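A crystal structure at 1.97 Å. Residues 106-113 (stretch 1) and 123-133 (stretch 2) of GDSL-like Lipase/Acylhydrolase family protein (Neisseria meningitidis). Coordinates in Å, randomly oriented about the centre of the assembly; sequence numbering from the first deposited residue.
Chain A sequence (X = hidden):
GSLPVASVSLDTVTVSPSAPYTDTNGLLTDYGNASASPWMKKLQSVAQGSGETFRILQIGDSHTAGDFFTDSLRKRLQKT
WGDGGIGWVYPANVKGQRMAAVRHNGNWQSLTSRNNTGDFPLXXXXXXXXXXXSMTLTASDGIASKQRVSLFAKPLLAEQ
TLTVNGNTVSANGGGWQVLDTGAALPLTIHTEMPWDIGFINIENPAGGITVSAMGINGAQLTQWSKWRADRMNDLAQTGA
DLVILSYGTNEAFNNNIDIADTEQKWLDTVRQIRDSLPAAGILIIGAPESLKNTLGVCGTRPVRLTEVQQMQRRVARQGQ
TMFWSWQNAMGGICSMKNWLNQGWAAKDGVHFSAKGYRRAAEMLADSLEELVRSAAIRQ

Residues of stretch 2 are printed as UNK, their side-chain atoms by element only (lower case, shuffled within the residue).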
ATOM      1  N   GLY A 106      -5.197   2.993 -21.946  1.00 19.04           N
ATOM      2  CA  GLY A 106      -4.060   2.614 -22.758  1.00 19.73           C
ATOM      3  C   GLY A 106      -4.090   1.155 -23.134  1.00 19.34           C
ATOM      4  O   GLY A 106      -5.052   0.451 -22.834  1.00 26.97           O
ATOM      5  N   ASN A 107      -3.027   0.686 -23.771  1.00 20.61           N
ATOM      6  CA  ASN A 107      -2.994  -0.690 -24.262  1.00 20.09           C
ATOM      7  C   ASN A 107      -2.005  -1.583 -23.519  1.00 17.26           C
ATOM      8  O   ASN A 107      -1.764  -2.717 -23.923  1.00 20.29           O
ATOM      9  CB  ASN A 107      -2.706  -0.718 -25.763  1.00 17.01           C
ATOM     10  CG  ASN A 107      -1.397  -0.024 -26.129  1.00 20.95           C
ATOM     11  OD1 ASN A 107      -0.505   0.135 -25.297  1.00 18.80           O
ATOM     12  ND2 ASN A 107      -1.272   0.373 -27.397  1.00 23.37           N
ATOM     13  N   TRP A 108      -1.429  -1.072 -22.436  1.00 16.25           N
ATOM     14  CA  TRP A 108      -0.550  -1.891 -21.594  1.00 17.46           C
ATOM     15  C   TRP A 108      -1.316  -3.071 -20.971  1.00 21.85           C
ATOM     16  O   TRP A 108      -2.521  -2.973 -20.711  1.00 20.07           O
ATOM     17  CB  TRP A 108       0.100  -1.035 -20.499  1.00 16.83           C
ATOM     18  CG  TRP A 108       1.000   0.062 -21.019  1.00 14.24           C
ATOM     19  CD1 TRP A 108       1.255   0.372 -22.328  1.00 19.49           C
ATOM     20  CD2 TRP A 108       1.747   0.996 -20.233  1.00 17.75           C
ATOM     21  NE1 TRP A 108       2.122   1.438 -22.398  1.00 15.27           N
ATOM     22  CE2 TRP A 108       2.431   1.843 -21.125  1.00 18.31           C
ATOM     23  CE3 TRP A 108       1.906   1.193 -18.856  1.00 16.08           C
ATOM     24  CZ2 TRP A 108       3.270   2.870 -20.684  1.00 16.58           C
ATOM     25  CZ3 TRP A 108       2.725   2.214 -18.423  1.00 14.93           C
ATOM     26  CH2 TRP A 108       3.401   3.040 -19.333  1.00 17.08           C
ATOM     27  N   GLN A 109      -0.625  -4.183 -20.733  1.00 15.98           N
ATOM     28  CA  GLN A 109      -1.268  -5.338 -20.099  1.00 18.99           C
ATOM     29  C   GLN A 109      -0.665  -5.670 -18.739  1.00 19.34           C
ATOM     30  O   GLN A 109       0.507  -6.020 -18.659  1.00 15.56           O
ATOM     31  CB  GLN A 109      -1.191  -6.570 -21.004  1.00 25.11           C
ATOM     32  CG  GLN A 109      -1.874  -7.789 -20.373  1.00 23.01           C
ATOM     33  CD  GLN A 109      -3.360  -7.548 -20.093  1.00 40.45           C
ATOM     34  OE1 GLN A 109      -4.087  -7.005 -20.940  1.00 33.51           O
ATOM     35  NE2 GLN A 109      -3.815  -7.942 -18.894  1.00 30.55           N
ATOM     36  N   SER A 110      -1.467  -5.581 -17.676  1.00 16.98           N
ATOM     37  CA  SER A 110      -0.966  -5.861 -16.327  1.00 16.39           C
ATOM     38  C   SER A 110      -0.823  -7.356 -16.033  1.00 18.87           C
ATOM     39  O   SER A 110      -1.447  -8.199 -16.676  1.00 13.70           O
ATOM     40  CB  SER A 110      -1.856  -5.218 -15.262  1.00 19.48           C
ATOM     41  OG  SER A 110      -3.159  -5.788 -15.306  1.00 25.91           O
ATOM     42  N   LEU A 111       0.017  -7.656 -15.050  1.00 13.15           N
ATOM     43  CA  LEU A 111       0.254  -9.010 -14.574  1.00 14.40           C
ATOM     44  C   LEU A 111       0.565  -8.873 -13.090  1.00 17.84           C
ATOM     45  O   LEU A 111       1.321  -7.975 -12.701  1.00 14.47           O
ATOM     46  CB  LEU A 111       1.449  -9.625 -15.307  1.00 17.20           C
ATOM     47  CG  LEU A 111       1.915 -10.970 -14.759  1.00 17.71           C
ATOM     48  CD1 LEU A 111       0.888 -12.021 -15.117  1.00 16.50           C
ATOM     49  CD2 LEU A 111       3.309 -11.344 -15.263  1.00 17.34           C
ATOM     50  N   THR A 112      -0.031  -9.717 -12.245  1.00 16.11           N
ATOM     51  CA  THR A 112       0.250  -9.635 -10.808  1.00 13.02           C
ATOM     52  C   THR A 112       0.706 -10.971 -10.211  1.00 13.96           C
ATOM     53  O   THR A 112       0.549 -12.026 -10.822  1.00 13.99           O
ATOM     54  CB  THR A 112      -0.958  -9.135  -9.984  1.00 15.39           C
ATOM     55  OG1 THR A 112      -1.796 -10.248  -9.617  1.00 13.11           O
ATOM     56  CG2 THR A 112      -1.747  -8.072 -10.726  1.00 12.58           C
ATOM     57  N   SER A 113       1.225 -10.921  -8.990  1.00 15.37           N
ATOM     58  CA  SER A 113       1.781 -12.112  -8.348  1.00 16.10           C
ATOM     59  C   SER A 113       0.703 -12.963  -7.682  1.00 17.08           C
ATOM     60  O   SER A 113       0.999 -14.019  -7.139  1.00 17.25           O
ATOM     61  CB  SER A 113       2.877 -11.739  -7.332  1.00 16.53           C
ATOM     62  OG  SER A 113       2.416 -10.768  -6.398  1.00 15.94           O
ATOM     63  N   UNK A 123       5.637  -4.815  -4.685  1.00 15.32           N
ATOM     64  CA  UNK A 123       4.209  -4.584  -4.877  1.00  9.44           C
ATOM     65  C   UNK A 123       3.518  -5.694  -5.659  1.00 15.19           C
ATOM     66  O   UNK A 123       2.284  -5.850  -5.609  1.00 12.24           O
ATOM     67  N   UNK A 124       4.316  -6.448  -6.412  1.00 14.65           N
ATOM     68  CA  UNK A 124       3.833  -7.601  -7.146  1.00 12.67           C
ATOM     69  C   UNK A 124       3.016  -7.302  -8.396  1.00 16.27           C
ATOM     70  O   UNK A 124       2.279  -8.163  -8.874  1.00 15.12           O
ATOM     71  N   UNK A 125       3.155  -6.096  -8.942  1.00 12.53           N
ATOM     72  CA  UNK A 125       2.426  -5.724 -10.151  1.00 12.24           C
ATOM     73  C   UNK A 125       3.378  -5.187 -11.209  1.00 16.67           C
ATOM     74  O   UNK A 125       4.248  -4.362 -10.917  1.00 14.72           O
ATOM     75  c   UNK A 125       0.625  -4.195 -11.123  1.00 12.01           C
ATOM     76  c   UNK A 125       1.344  -4.662  -9.841  1.00 15.24           C
ATOM     77  c   UNK A 125      -0.722  -4.254  -8.426  1.00 18.36           C
ATOM     78  c   UNK A 125       0.350  -5.214  -8.819  1.00 11.88           C
ATOM     79  N   UNK A 126       3.232  -5.670 -12.436  1.00 12.55           N
ATOM     80  CA  UNK A 126       3.917  -5.040 -13.557  1.00 17.35           C
ATOM     81  C   UNK A 126       2.968  -4.958 -14.742  1.00 17.70           C
ATOM     82  O   UNK A 126       1.928  -5.628 -14.758  1.00 14.88           O
ATOM     83  c   UNK A 126       4.809  -7.363 -15.886  1.00 17.18           C
ATOM     84  c   UNK A 126       6.443  -8.000 -14.097  1.00 12.99           C
ATOM     85  c   UNK A 126       5.142  -7.249 -14.397  1.00 16.97           C
ATOM     86  c   UNK A 126       5.210  -5.791 -13.921  1.00 12.28           C
ATOM     87  N   UNK A 127       3.308  -4.135 -15.729  1.00 12.81           N
ATOM     88  CA  UNK A 127       2.526  -4.110 -16.968  1.00 13.17           C
ATOM     89  C   UNK A 127       3.443  -4.250 -18.183  1.00 18.72           C
ATOM     90  O   UNK A 127       4.481  -3.600 -18.246  1.00 14.03           O
ATOM     91  c   UNK A 127       1.707  -2.855 -17.054  1.00 11.21           C
ATOM     92  N   UNK A 128       3.080  -5.114 -19.130  1.00 13.15           N
ATOM     93  CA  UNK A 128       3.835  -5.230 -20.377  1.00 16.21           C
ATOM     94  C   UNK A 128       3.319  -4.142 -21.321  1.00 13.09           C
ATOM     95  O   UNK A 128       2.124  -4.108 -21.614  1.00 15.50           O
ATOM     96  n   UNK A 128       5.210  -7.977 -19.665  1.00 18.28           N
ATOM     97  c   UNK A 128       3.942  -7.769 -20.171  1.00 20.88           C
ATOM     98  c   UNK A 128       5.219  -9.094 -18.957  1.00 18.38           C
ATOM     99  c   UNK A 128       3.190  -8.817 -19.748  1.00 24.49           C
ATOM    100  n   UNK A 128       4.009  -9.624 -18.994  1.00 20.17           N
ATOM    101  c   UNK A 128       3.600  -6.599 -21.039  1.00 15.79           C
ATOM    102  N   UNK A 129       4.193  -3.263 -21.793  1.00 14.46           N
ATOM    103  CA  UNK A 129       3.750  -2.134 -22.611  1.00 12.23           C
ATOM    104  C   UNK A 129       3.582  -2.538 -24.080  1.00 17.62           C
ATOM    105  O   UNK A 129       2.713  -2.017 -24.779  1.00 17.06           O
ATOM    106  c   UNK A 129       5.020  -0.477 -21.142  1.00 15.64           C
ATOM    107  c   UNK A 129       4.737  -0.926 -22.570  1.00 17.53           C
ATOM    108  o   UNK A 129       5.968  -1.274 -23.234  1.00 15.54           O
ATOM    109  N   UNK A 130       4.428  -3.450 -24.545  1.00 15.51           N
ATOM    110  CA  UNK A 130       4.436  -3.844 -25.940  1.00 17.58           C
ATOM    111  C   UNK A 130       5.137  -2.766 -26.755  1.00 19.49           C
ATOM    112  O   UNK A 130       5.441  -1.692 -26.240  1.00 18.32           O
ATOM    113  N   UNK A 131       5.396  -3.041 -28.025  1.00 16.72           N
ATOM    114  CA  UNK A 131       5.891  -1.996 -28.917  1.00 19.59           C
ATOM    115  C   UNK A 131       4.698  -1.146 -29.323  1.00 19.77           C
ATOM    116  O   UNK A 131       3.567  -1.616 -29.294  1.00 17.83           O
ATOM    117  c   UNK A 131       6.567  -2.612 -30.141  1.00 16.35           C
ATOM    118  o   UNK A 131       5.688  -3.508 -30.803  1.00 14.93           O
ATOM    119  N   UNK A 132       4.934   0.106 -29.692  1.00 19.95           N
ATOM    120  CA  UNK A 132       3.836   0.995 -30.020  1.00 13.15           C
ATOM    121  C   UNK A 132       2.882   1.134 -28.840  1.00 20.66           C
ATOM    122  O   UNK A 132       1.679   1.354 -29.027  1.00 16.98           O
ATOM    123  N   UNK A 133       3.428   1.010 -27.625  1.00 19.82           N
ATOM    124  CA  UNK A 133       2.643   1.061 -26.398  1.00 14.22           C
ATOM    125  C   UNK A 133       2.234   2.449 -25.955  1.00 16.68           C
ATOM    126  O   UNK A 133       2.957   3.426 -26.174  1.00 18.86           O
TER
HETATM  127  O   HOH W   1       0.953  -4.603 -24.026  1.00 19.16           O

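Position 123 has no side-chain atoms and touches nothing on stretch 1. At phi 111° a CB would be jammed against the preceding carbonyl O, which calls for glycine: G123. Position 124 also lacks a side chain. Its phi is positive, and an ideal CB would fall 2.4 Å from S113 OG, a clash; its backbone O accepts a hydrogen bond from S113 N at 3.0 Å. Glycine fits: G124.

Position 125 carries four carbons, forked at the first, one arm two carbons long, and one of them lies against T112 CG2 on their shared face of the sheet. It is isoleucine, I125, and that atom is CG1, 4.0 Å from T112 CG2; a beta-branched, apolar chain suits a buried strand position. Position 126 also has four carbons, but the fork comes at the second, and one carbon reaches L111 CB in an apolar contact on the face that these two residues share. This is leucine, L126, whose CD1 lies 4.1 Å from L111 CB.

At position 127 there is a single carbon, its CB, 4.2 Å from W108 CB. The strands come close here, with CA of S110 and CA of 127 4.0 Å apart, and the small methyl marks alanine, A127. Position 128 has one carbon leading to a five-membered ring of three carbons and two nitrogens, one nitrogen near L111 CD2: histidine, H128. The polar ring suits an exposed site; its NE2 lies 4.2 Å from L111 CD2, while ND1 is hydrogen-bonded elsewhere in the structure.

Position 129 has one carbon bearing an oxygen and a carbon, the latter over the face of W108: threonine, T129. Its methyl CG2 is 3.6 Å from the centroid of the W108 five-membered ring, a CH-pi contact, and its OG1 is satisfied elsewhere.

Position 130 has no side chain and makes no contact; its positive phi favours glycine, G130. Position 131, one carbon then one oxygen, out of reach of stretch 1, is serine, S131, a small polar residue at an exposed site. Position 132 is bare, again at positive phi, its O 3.5 Å from N107 ND2: G132. Position 133 is bare too, its C at the edge of the W108 ring, 3.7 Å from W108 NE1; a CB would clash with T129 O at 2.6 Å, so glycine fits, G133.

The contact is an antiparallel strand pair. Q109 N donates to H128 O (2.9 Å) and H128 N to Q109 O (2.8 Å); L111 N donates to L126 O (2.8 Å) and L126 N to L111 O (3.0 Å). Beyond the ladder, water 1 donates to H128 O at 2.7 Å and weakly to N107 O at 3.3 Å, while W108 packs one face against T129 CG2 and its edge against G133.

Stretch 2 (123-133) GGILAHTGSGG
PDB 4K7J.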